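PDB 3PGB: amine oxidase from Emericella nidulans, which probably oxidises primary amines, as a copper enzyme whose catalytic cofactor, topaquinone, is made from one of its own tyrosines. Local coordinates for residues Ser198-Leu206 against Phe290-Lys301; Val395-Asp403 against Asn634-Ala642. All coordinates share one frame; numbering follows the deposited sequence.

Interaction 1 (Ser198-Leu206 against Phe290-Lys301); sequences SIADITLDL and FRKAYWSPGFVK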
loop_
_atom_site.group_PDB
_atom_site.type_symbol
_atom_site.label_atom_id
_atom_site.label_comp_id
_atom_site.label_asym_id
_atom_site.label_seq_id
_atom_site.Cartn_x
_atom_site.Cartn_y
_atom_site.Cartn_z
ATOM N N SER A 198 -45.813 18.227 16.810
ATOM C CA SER A 198 -46.298 17.660 18.069
ATOM C C SER A 198 -45.308 17.869 19.230
ATOM O O SER A 198 -45.710 17.912 20.395
ATOM C CB SER A 198 -46.572 16.160 17.894
ATOM O OG SER A 198 -47.531 15.706 18.822
ATOM N N ILE A 199 -44.017 17.972 18.898
ATOM C CA ILE A 199 -42.956 18.178 19.884
ATOM C C ILE A 199 -42.094 19.401 19.549
ATOM O O ILE A 199 -40.905 19.439 19.884
ATOM C CB ILE A 199 -42.070 16.912 20.022
ATOM C CG1 ILE A 199 -41.310 16.605 18.731
ATOM C CG2 ILE A 199 -42.924 15.710 20.386
ATOM C CD1 ILE A 199 -40.159 15.647 18.941
ATOM N N ALA A 200 -42.695 20.403 18.907
ATOM C CA ALA A 200 -41.976 21.622 18.533
ATOM C C ALA A 200 -41.460 22.362 19.762
ATOM O O ALA A 200 -40.345 22.890 19.761
ATOM C CB ALA A 200 -42.863 22.533 17.725
ATOM N N ASP A 201 -42.280 22.408 20.807
ATOM C CA ASP A 201 -41.869 23.015 22.070
ATOM C C ASP A 201 -40.657 22.287 22.659
ATOM O O ASP A 201 -39.788 22.915 23.266
ATOM C CB ASP A 201 -43.031 23.021 23.070
ATOM C CG ASP A 201 -43.460 21.624 23.476
ATOM O OD1 ASP A 201 -43.616 20.760 22.581
ATOM O OD2 ASP A 201 -43.643 21.384 24.691
ATOM N N ILE A 202 -40.608 20.970 22.470
ATOM C CA ILE A 202 -39.509 20.151 22.978
ATOM C C ILE A 202 -38.232 20.349 22.168
ATOM O O ILE A 202 -37.158 20.461 22.748
ATOM C CB ILE A 202 -39.872 18.653 23.014
ATOM C CG1 ILE A 202 -40.952 18.406 24.074
ATOM C CG2 ILE A 202 -38.636 17.810 23.313
ATOM C CD1 ILE A 202 -41.446 16.976 24.124
ATOM N N THR A 203 -38.349 20.410 20.843
ATOM C CA THR A 203 -37.172 20.631 19.986
ATOM C C THR A 203 -36.618 22.044 20.137
ATOM O O THR A 203 -35.447 22.281 19.858
ATOM C CB THR A 203 -37.445 20.326 18.485
ATOM O OG1 THR A 203 -38.345 21.295 17.923
ATOM C CG2 THR A 203 -38.013 18.921 18.319
ATOM N N LEU A 204 -37.463 22.976 20.577
ATOM C CA LEU A 204 -37.032 24.344 20.885
ATOM C C LEU A 204 -36.249 24.377 22.192
ATOM O O LEU A 204 -35.250 25.085 22.307
ATOM C CB LEU A 204 -38.240 25.290 20.990
ATOM C CG LEU A 204 -38.609 26.092 19.739
ATOM C CD1 LEU A 204 -39.992 26.715 19.892
ATOM C CD2 LEU A 204 -37.554 27.164 19.468
ATOM N N ASP A 205 -36.717 23.618 23.177
ATOM C CA ASP A 205 -36.077 23.573 24.491
ATOM C C ASP A 205 -34.751 22.803 24.456
ATOM O O ASP A 205 -33.833 23.084 25.230
ATOM C CB ASP A 205 -37.016 22.926 25.508
ATOM C CG ASP A 205 -36.567 23.146 26.936
ATOM O OD1 ASP A 205 -36.414 24.321 27.325
ATOM O OD2 ASP A 205 -36.374 22.150 27.668
ATOM N N LEU A 206 -34.661 21.841 23.546
ATOM C CA LEU A 206 -33.537 20.922 23.505
ATOM C C LEU A 206 -32.386 21.557 22.736
ATOM O O LEU A 206 -31.237 21.499 23.177
ATOM C CB LEU A 206 -33.980 19.599 22.857
ATOM C CG LEU A 206 -33.542 18.244 23.427
ATOM C CD1 LEU A 206 -33.422 18.245 24.938
ATOM C CD2 LEU A 206 -34.550 17.182 22.993
ATOM N N PHE A 290 -43.561 10.273 25.984
ATOM C CA PHE A 290 -42.323 11.043 25.843
ATOM C C PHE A 290 -42.484 12.462 26.378
ATOM O O PHE A 290 -41.627 12.952 27.111
ATOM C CB PHE A 290 -41.875 11.096 24.380
ATOM C CG PHE A 290 -40.651 11.941 24.152
ATOM C CD1 PHE A 290 -40.715 13.090 23.377
ATOM C CD2 PHE A 290 -39.432 11.589 24.726
ATOM C CE1 PHE A 290 -39.592 13.869 23.170
ATOM C CE2 PHE A 290 -38.300 12.366 24.524
ATOM C CZ PHE A 290 -38.381 13.507 23.744
ATOM N N ARG A 291 -43.579 13.116 26.005
ATOM C CA ARG A 291 -43.840 14.489 26.443
ATOM C C ARG A 291 -43.923 14.600 27.964
ATOM O O ARG A 291 -43.364 15.528 28.548
ATOM C CB ARG A 291 -45.125 15.041 25.817
ATOM C CG ARG A 291 -45.058 15.246 24.308
ATOM C CD ARG A 291 -46.190 16.138 23.793
ATOM N NE ARG A 291 -45.781 17.543 23.785
ATOM C CZ ARG A 291 -46.003 18.422 24.762
ATOM N NH1 ARG A 291 -46.670 18.088 25.868
ATOM N NH2 ARG A 291 -45.560 19.664 24.625
ATOM N N LYS A 292 -44.620 13.657 28.598
ATOM C CA LYS A 292 -44.729 13.629 30.062
ATOM C C LYS A 292 -43.362 13.407 30.708
ATOM O O LYS A 292 -43.038 14.036 31.711
ATOM C CB LYS A 292 -45.711 12.544 30.528
ATOM N N ALA A 293 -42.565 12.518 30.122
ATOM C CA ALA A 293 -41.230 12.231 30.630
ATOM C C ALA A 293 -40.301 13.432 30.476
ATOM O O ALA A 293 -39.595 13.787 31.418
ATOM C CB ALA A 293 -40.643 11.016 29.931
ATOM N N TYR A 294 -40.314 14.055 29.296
ATOM C CA TYR A 294 -39.438 15.193 29.009
ATOM C C TYR A 294 -39.575 16.294 30.055
ATOM O O TYR A 294 -38.595 16.670 30.707
ATOM C CB TYR A 294 -39.725 15.774 27.618
ATOM C CG TYR A 294 -38.751 16.861 27.224
ATOM C CD1 TYR A 294 -39.075 18.202 27.376
ATOM C CD2 TYR A 294 -37.487 16.541 26.730
ATOM C CE1 TYR A 294 -38.172 19.202 27.029
ATOM C CE2 TYR A 294 -36.577 17.525 26.385
ATOM C CZ TYR A 294 -36.925 18.852 26.534
ATOM O OH TYR A 294 -36.027 19.832 26.197
ATOM N N TRP A 295 -40.799 16.790 30.219
ATOM C CA TRP A 295 -41.074 17.912 31.124
ATOM C C TRP A 295 -41.166 17.536 32.616
ATOM O O TRP A 295 -41.422 18.404 33.451
ATOM C CB TRP A 295 -42.357 18.642 30.701
ATOM C CG TRP A 295 -42.296 19.252 29.331
ATOM C CD1 TRP A 295 -42.966 18.833 28.219
ATOM C CD2 TRP A 295 -41.529 20.394 28.933
ATOM N NE1 TRP A 295 -42.663 19.645 27.154
ATOM C CE2 TRP A 295 -41.783 20.610 27.564
ATOM C CE3 TRP A 295 -40.649 21.255 29.600
ATOM C CZ2 TRP A 295 -41.193 21.653 26.847
ATOM C CZ3 TRP A 295 -40.059 22.294 28.883
ATOM C CH2 TRP A 295 -40.336 22.482 27.522
ATOM N N SER A 296 -40.961 16.262 32.957
ATOM C CA SER A 296 -40.851 15.863 34.362
ATOM C C SER A 296 -39.570 16.414 34.991
ATOM O O SER A 296 -38.564 16.586 34.297
ATOM C CB SER A 296 -40.838 14.341 34.506
ATOM O OG SER A 296 -42.079 13.789 34.123
ATOM N N PRO A 297 -39.599 16.688 36.309
ATOM C CA PRO A 297 -38.357 17.073 36.975
ATOM C C PRO A 297 -37.349 15.932 36.964
ATOM O O PRO A 297 -37.742 14.774 37.089
ATOM C CB PRO A 297 -38.799 17.404 38.410
ATOM C CG PRO A 297 -40.171 16.829 38.554
ATOM C CD PRO A 297 -40.770 16.808 37.196
ATOM N N GLY A 298 -36.070 16.266 36.789
ATOM C CA GLY A 298 -34.994 15.269 36.778
ATOM C C GLY A 298 -34.647 14.697 35.409
ATOM O O GLY A 298 -33.691 13.922 35.279
ATOM N N PHE A 299 -35.406 15.078 34.382
ATOM C CA PHE A 299 -35.183 14.562 33.032
ATOM C C PHE A 299 -33.869 15.075 32.454
ATOM O O PHE A 299 -33.599 16.276 32.475
ATOM C CB PHE A 299 -36.334 14.956 32.115
ATOM C CG PHE A 299 -36.255 14.344 30.751
ATOM C CD1 PHE A 299 -36.820 13.102 30.501
ATOM C CD2 PHE A 299 -35.625 15.011 29.715
ATOM C CE1 PHE A 299 -36.760 12.537 29.239
ATOM C CE2 PHE A 299 -35.553 14.454 28.458
ATOM C CZ PHE A 299 -36.124 13.216 28.213
ATOM N N VAL A 300 -33.068 14.156 31.927
ATOM C CA VAL A 300 -31.749 14.485 31.401
ATOM C C VAL A 300 -31.859 15.016 29.974
ATOM O O VAL A 300 -32.302 14.310 29.067
ATOM C CB VAL A 300 -30.813 13.262 31.440
ATOM C CG1 VAL A 300 -29.506 13.562 30.733
ATOM C CG2 VAL A 300 -30.560 12.846 32.882
ATOM N N LYS A 301 -31.458 16.272 29.797
ATOM C CA LYS A 301 -31.461 16.925 28.497
ATOM C C LYS A 301 -30.024 17.000 28.033
ATOM O O LYS A 301 -29.174 17.507 28.761
ATOM C CB LYS A 301 -32.051 18.329 28.606
ATOM C CG LYS A 301 -33.495 18.346 29.079
ATOM C CD LYS A 301 -34.003 19.769 29.311
ATOM C CE LYS A 301 -35.451 19.760 29.793
ATOM N NZ LYS A 301 -35.966 21.108 30.163
#
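D205 takes two donors from the segment 290-301 on one carboxylate oxygen. Y294 OH gives a hydrogen bond to D205 OD2 at 2.8 Å, meeting it on the anti side. K301 NZ makes a salt bridge to D205 OD2 at 2.7 Å, on the syn lone pair of that oxygen. D205 OD2 lies at the edge of the tyrosine ring, near its plane, and the carboxylate plane is turned 86° from the ring.

One turn earlier, D201 forms a second salt bridge, with NH2 of R291. D201 OD1 lies in the guanidinium plane, 3.0 Å from R291 NH2, and OD2 is close to the same nitrogen. The bend of the R291 chain at chi3 (91°) turns its head toward the acid. W295 NE1 adds a weak bond to D201 OD2, and R291 NE a weak one to the carbonyl O of S198.

Between the two acids, I202 fills the apolar middle. Its CG2 sits over one face of the Y294 ring, 3.7 Å from the centroid, a CH-pi contact. Its CD1 turns to F290, 3.7 Å from CE1. L206 CD1 packs at the edge of the tyrosine ring, 3.5 Å from Y294 CE2.

Within 290-301 the W295 ring lies with one face over Y294 CD1. Further out, F290 meets W277 and Y284, and I199 and L206 rest on strand 273-279. Helices 200-207 and 287-294, whose short segments lie 35° apart, pack beside the antiparallel sheet that includes this strand.

The two acids meet basic groups toward the more exposed side of the contact, while I202 is buried. The R291 bridge ties helix to helix, and the K301 bridge ties the following loop to helix 200-207; together they would probably limit sliding.

Interaction 2 (Val395-Asp403 against Asn634-Ala642); sequences VQSSVAYLD and NLVHAAHWA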
loop_
_atom_site.group_PDB
_atom_site.type_symbol
_atom_site.label_atom_id
_atom_site.label_comp_id
_atom_site.label_asym_id
_atom_site.label_seq_id
_atom_site.Cartn_x
_atom_site.Cartn_y
_atom_site.Cartn_z
ATOM N N VAL A 395 -30.991 4.443 14.119
ATOM C CA VAL A 395 -30.732 5.002 12.800
ATOM C C VAL A 395 -29.370 4.523 12.288
ATOM O O VAL A 395 -29.281 3.894 11.226
ATOM C CB VAL A 395 -30.819 6.543 12.808
ATOM C CG1 VAL A 395 -30.100 7.142 11.588
ATOM C CG2 VAL A 395 -32.288 6.984 12.856
ATOM N N GLN A 396 -28.323 4.803 13.054
ATOM C CA GLN A 396 -26.972 4.386 12.683
ATOM C C GLN A 396 -26.806 2.881 12.678
ATOM O O GLN A 396 -26.048 2.353 11.863
ATOM C CB GLN A 396 -25.920 5.013 13.606
ATOM C CG GLN A 396 -25.611 6.451 13.277
ATOM C CD GLN A 396 -25.011 6.598 11.905
ATOM O OE1 GLN A 396 -23.835 6.299 11.698
ATOM N NE2 GLN A 396 -25.821 7.049 10.951
ATOM N N SER A 397 -27.511 2.191 13.573
ATOM C CA SER A 397 -27.502 0.724 13.584
ATOM C C SER A 397 -28.045 0.140 12.278
ATOM O O SER A 397 -27.593 -0.903 11.823
ATOM C CB SER A 397 -28.308 0.181 14.769
ATOM O OG SER A 397 -28.355 -1.235 14.760
ATOM N N SER A 398 -29.001 0.831 11.674
ATOM C CA SER A 398 -29.729 0.310 10.522
ATOM C C SER A 398 -29.157 0.721 9.175
ATOM O O SER A 398 -29.563 0.166 8.160
ATOM C CB SER A 398 -31.186 0.764 10.591
ATOM O OG SER A 398 -31.806 0.330 11.792
ATOM N N VAL A 399 -28.246 1.694 9.137
ATOM C CA VAL A 399 -27.719 2.160 7.850
ATOM C C VAL A 399 -26.816 1.110 7.199
ATOM O O VAL A 399 -25.855 0.628 7.802
ATOM C CB VAL A 399 -26.956 3.501 7.955
ATOM C CG1 VAL A 399 -26.254 3.810 6.645
ATOM C CG2 VAL A 399 -27.901 4.631 8.299
ATOM N N ALA A 400 -27.163 0.744 5.972
ATOM C CA ALA A 400 -26.328 -0.104 5.134
ATOM C C ALA A 400 -26.475 0.383 3.694
ATOM O O ALA A 400 -27.204 -0.203 2.901
ATOM C CB ALA A 400 -26.731 -1.559 5.271
ATOM N N TYR A 401 -25.788 1.482 3.382
ATOM C CA TYR A 401 -25.875 2.102 2.062
ATOM C C TYR A 401 -25.355 1.175 0.971
ATOM O O TYR A 401 -24.313 0.541 1.119
ATOM C CB TYR A 401 -25.083 3.420 2.003
ATOM C CG TYR A 401 -25.674 4.554 2.811
ATOM C CD1 TYR A 401 -26.967 4.995 2.579
ATOM C CD2 TYR A 401 -24.932 5.198 3.788
ATOM C CE1 TYR A 401 -27.510 6.023 3.308
ATOM C CE2 TYR A 401 -25.469 6.232 4.524
ATOM C CZ TYR A 401 -26.763 6.641 4.276
ATOM O OH TYR A 401 -27.328 7.672 4.993
ATOM N N LEU A 402 -26.113 1.102 -0.115
ATOM C CA LEU A 402 -25.687 0.470 -1.343
ATOM C C LEU A 402 -25.742 1.572 -2.391
ATOM O O LEU A 402 -26.819 1.937 -2.863
ATOM C CB LEU A 402 -26.605 -0.703 -1.684
ATOM C CG LEU A 402 -26.516 -1.886 -0.703
ATOM C CD1 LEU A 402 -27.708 -2.821 -0.842
ATOM C CD2 LEU A 402 -25.200 -2.654 -0.878
ATOM N N ASP A 403 -24.572 2.109 -2.732
ATOM C CA ASP A 403 -24.476 3.408 -3.411
ATOM C C ASP A 403 -24.979 3.475 -4.854
ATOM O O ASP A 403 -25.279 4.561 -5.341
ATOM C CB ASP A 403 -23.035 3.930 -3.353
ATOM C CG ASP A 403 -22.700 4.577 -2.023
ATOM O OD1 ASP A 403 -23.596 5.209 -1.415
ATOM O OD2 ASP A 403 -21.532 4.465 -1.595
ATOM N N ASN A 634 -29.552 -5.711 8.506
ATOM C CA ASN A 634 -29.806 -4.602 7.588
ATOM C C ASN A 634 -29.919 -5.052 6.134
ATOM O O ASN A 634 -30.779 -4.573 5.381
ATOM C CB ASN A 634 -28.683 -3.568 7.659
ATOM C CG ASN A 634 -28.645 -2.820 8.963
ATOM O OD1 ASN A 634 -29.539 -2.947 9.801
ATOM N ND2 ASN A 634 -27.597 -2.027 9.144
ATOM N N LEU A 635 -29.028 -5.957 5.743
ATOM C CA LEU A 635 -28.860 -6.318 4.344
ATOM C C LEU A 635 -29.750 -7.467 3.924
ATOM O O LEU A 635 -30.298 -7.458 2.826
ATOM C CB LEU A 635 -27.401 -6.689 4.064
ATOM C CG LEU A 635 -26.406 -5.537 3.994
ATOM C CD1 LEU A 635 -25.032 -6.073 3.643
ATOM C CD2 LEU A 635 -26.859 -4.506 2.978
ATOM N N VAL A 636 -29.875 -8.463 4.795
ATOM C CA VAL A 636 -30.551 -9.709 4.456
ATOM C C VAL A 636 -29.870 -10.300 3.208
ATOM O O VAL A 636 -28.705 -10.680 3.289
ATOM C CB VAL A 636 -32.080 -9.507 4.328
ATOM C CG1 VAL A 636 -32.796 -10.838 4.147
ATOM C CG2 VAL A 636 -32.607 -8.801 5.565
ATOM N N HIS A 637 -30.546 -10.349 2.063
ATOM C CA HIS A 637 -29.946 -10.947 0.860
ATOM C C HIS A 637 -29.363 -9.909 -0.122
ATOM O O HIS A 637 -28.925 -10.279 -1.214
ATOM C CB HIS A 637 -30.972 -11.828 0.131
ATOM C CG HIS A 637 -31.482 -12.973 0.951
ATOM N ND1 HIS A 637 -30.655 -13.949 1.466
ATOM C CD2 HIS A 637 -32.740 -13.315 1.320
ATOM C CE1 HIS A 637 -31.377 -14.833 2.131
ATOM N NE2 HIS A 637 -32.647 -14.473 2.056
ATOM N N ALA A 638 -29.320 -8.637 0.282
ATOM C CA ALA A 638 -29.065 -7.524 -0.645
ATOM C C ALA A 638 -27.604 -7.307 -1.078
ATOM O O ALA A 638 -27.353 -6.626 -2.073
ATOM C CB ALA A 638 -29.626 -6.225 -0.064
ATOM N N ALA A 639 -26.651 -7.862 -0.335
ATOM C CA ALA A 639 -25.227 -7.651 -0.623
ATOM C C ALA A 639 -24.389 -8.855 -0.198
ATOM O O ALA A 639 -23.501 -8.738 0.646
ATOM C CB ALA A 639 -24.741 -6.400 0.073
ATOM N N HIS A 640 -24.670 -10.014 -0.788
ATOM C CA HIS A 640 -23.949 -11.239 -0.425
ATOM C C HIS A 640 -22.508 -11.263 -0.926
ATOM O O HIS A 640 -21.715 -12.104 -0.509
ATOM C CB HIS A 640 -24.683 -12.477 -0.938
ATOM C CG HIS A 640 -25.810 -12.916 -0.061
ATOM N ND1 HIS A 640 -25.631 -13.260 1.261
ATOM C CD2 HIS A 640 -27.125 -13.103 -0.323
ATOM C CE1 HIS A 640 -26.791 -13.621 1.780
ATOM N NE2 HIS A 640 -27.713 -13.534 0.838
ATOM N N TRP A 641 -22.187 -10.361 -1.844
ATOM C CA TRP A 641 -20.829 -10.226 -2.367
ATOM C C TRP A 641 -19.882 -9.634 -1.323
ATOM O O TRP A 641 -18.665 -9.781 -1.437
ATOM C CB TRP A 641 -20.825 -9.347 -3.621
ATOM C CG TRP A 641 -21.554 -8.066 -3.432
ATOM C CD1 TRP A 641 -22.839 -7.803 -3.782
ATOM C CD2 TRP A 641 -21.058 -6.883 -2.808
ATOM N NE1 TRP A 641 -23.177 -6.526 -3.429
ATOM C CE2 TRP A 641 -22.100 -5.936 -2.826
ATOM C CE3 TRP A 641 -19.831 -6.523 -2.244
ATOM C CZ2 TRP A 641 -21.951 -4.654 -2.305
ATOM C CZ3 TRP A 641 -19.684 -5.246 -1.732
ATOM C CH2 TRP A 641 -20.738 -4.330 -1.764
ATOM N N ALA A 642 -20.434 -8.963 -0.319
ATOM C CA ALA A 642 -19.622 -8.318 0.714
ATOM C C ALA A 642 -19.028 -9.300 1.724
ATOM O O ALA A 642 -18.268 -8.891 2.595
ATOM C CB ALA A 642 -20.440 -7.263 1.443
#
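N634 reaches from its loop to the end of helix 394-398. Its CB packs on the methyl of A400, 3.7 Å from CB. CG is anti to the carbonyl carbon (chi1 -69°), and this sends the amide toward the last turn of the helix. At the tip, ND2 gives a hydrogen bond to S397 O at 2.9 Å, with an N-H...O angle of 164°. That oxygen lies almost in the amide plane. The other branch, OD1, lies against the backbone of S398, 3.3 Å from its CA. R571 of the second subunit comes close to OD1, but the pairing is not settled.

Beyond the amide the contact is apolar. L635 CD2 meets A400 CB at 3.7 Å. L402 splits its two methyls between partners: CD1 faces A638 CB at 4.0 Å, and CD2 faces A639 CB at 3.9 Å. W641 CZ2 also lies near L402 CD2, and A639 CB covers part of a face of the W641 indole. L635 to A638 form a type II' turn, which brings A638 round to L402.

Strand 400-402 leads directly to D403, the predicted proton acceptor of the amine oxidase active site. The loop packs on A400 and L402 of this strand. One amide hydrogen bond, to a main-chain carbonyl near the helix end, is the polar tie in an otherwise apolar, buried contact. It should fix the amide's rotation.

In the fold
Interaction 1 lies far out, about 42 Å from the centre of the chain, and interaction 2 about 15 Å from it. Their centres are 33 Å apart and the two do not touch. The first joins two helices beside the five-stranded antiparallel sheet from strand 219-223 to strand 282-284 and is partly buried, near a glycan. The second joins a helix-strand corner to a long loop inside the enzyme domain, and all its touching residues are buried. The chemistry follows: salt bridges frame an apolar centre at the periphery, whereas in the core one neutral amide hydrogen bond accompanies aliphatic and indole packing. Only interaction 2 is reached by the second subunit.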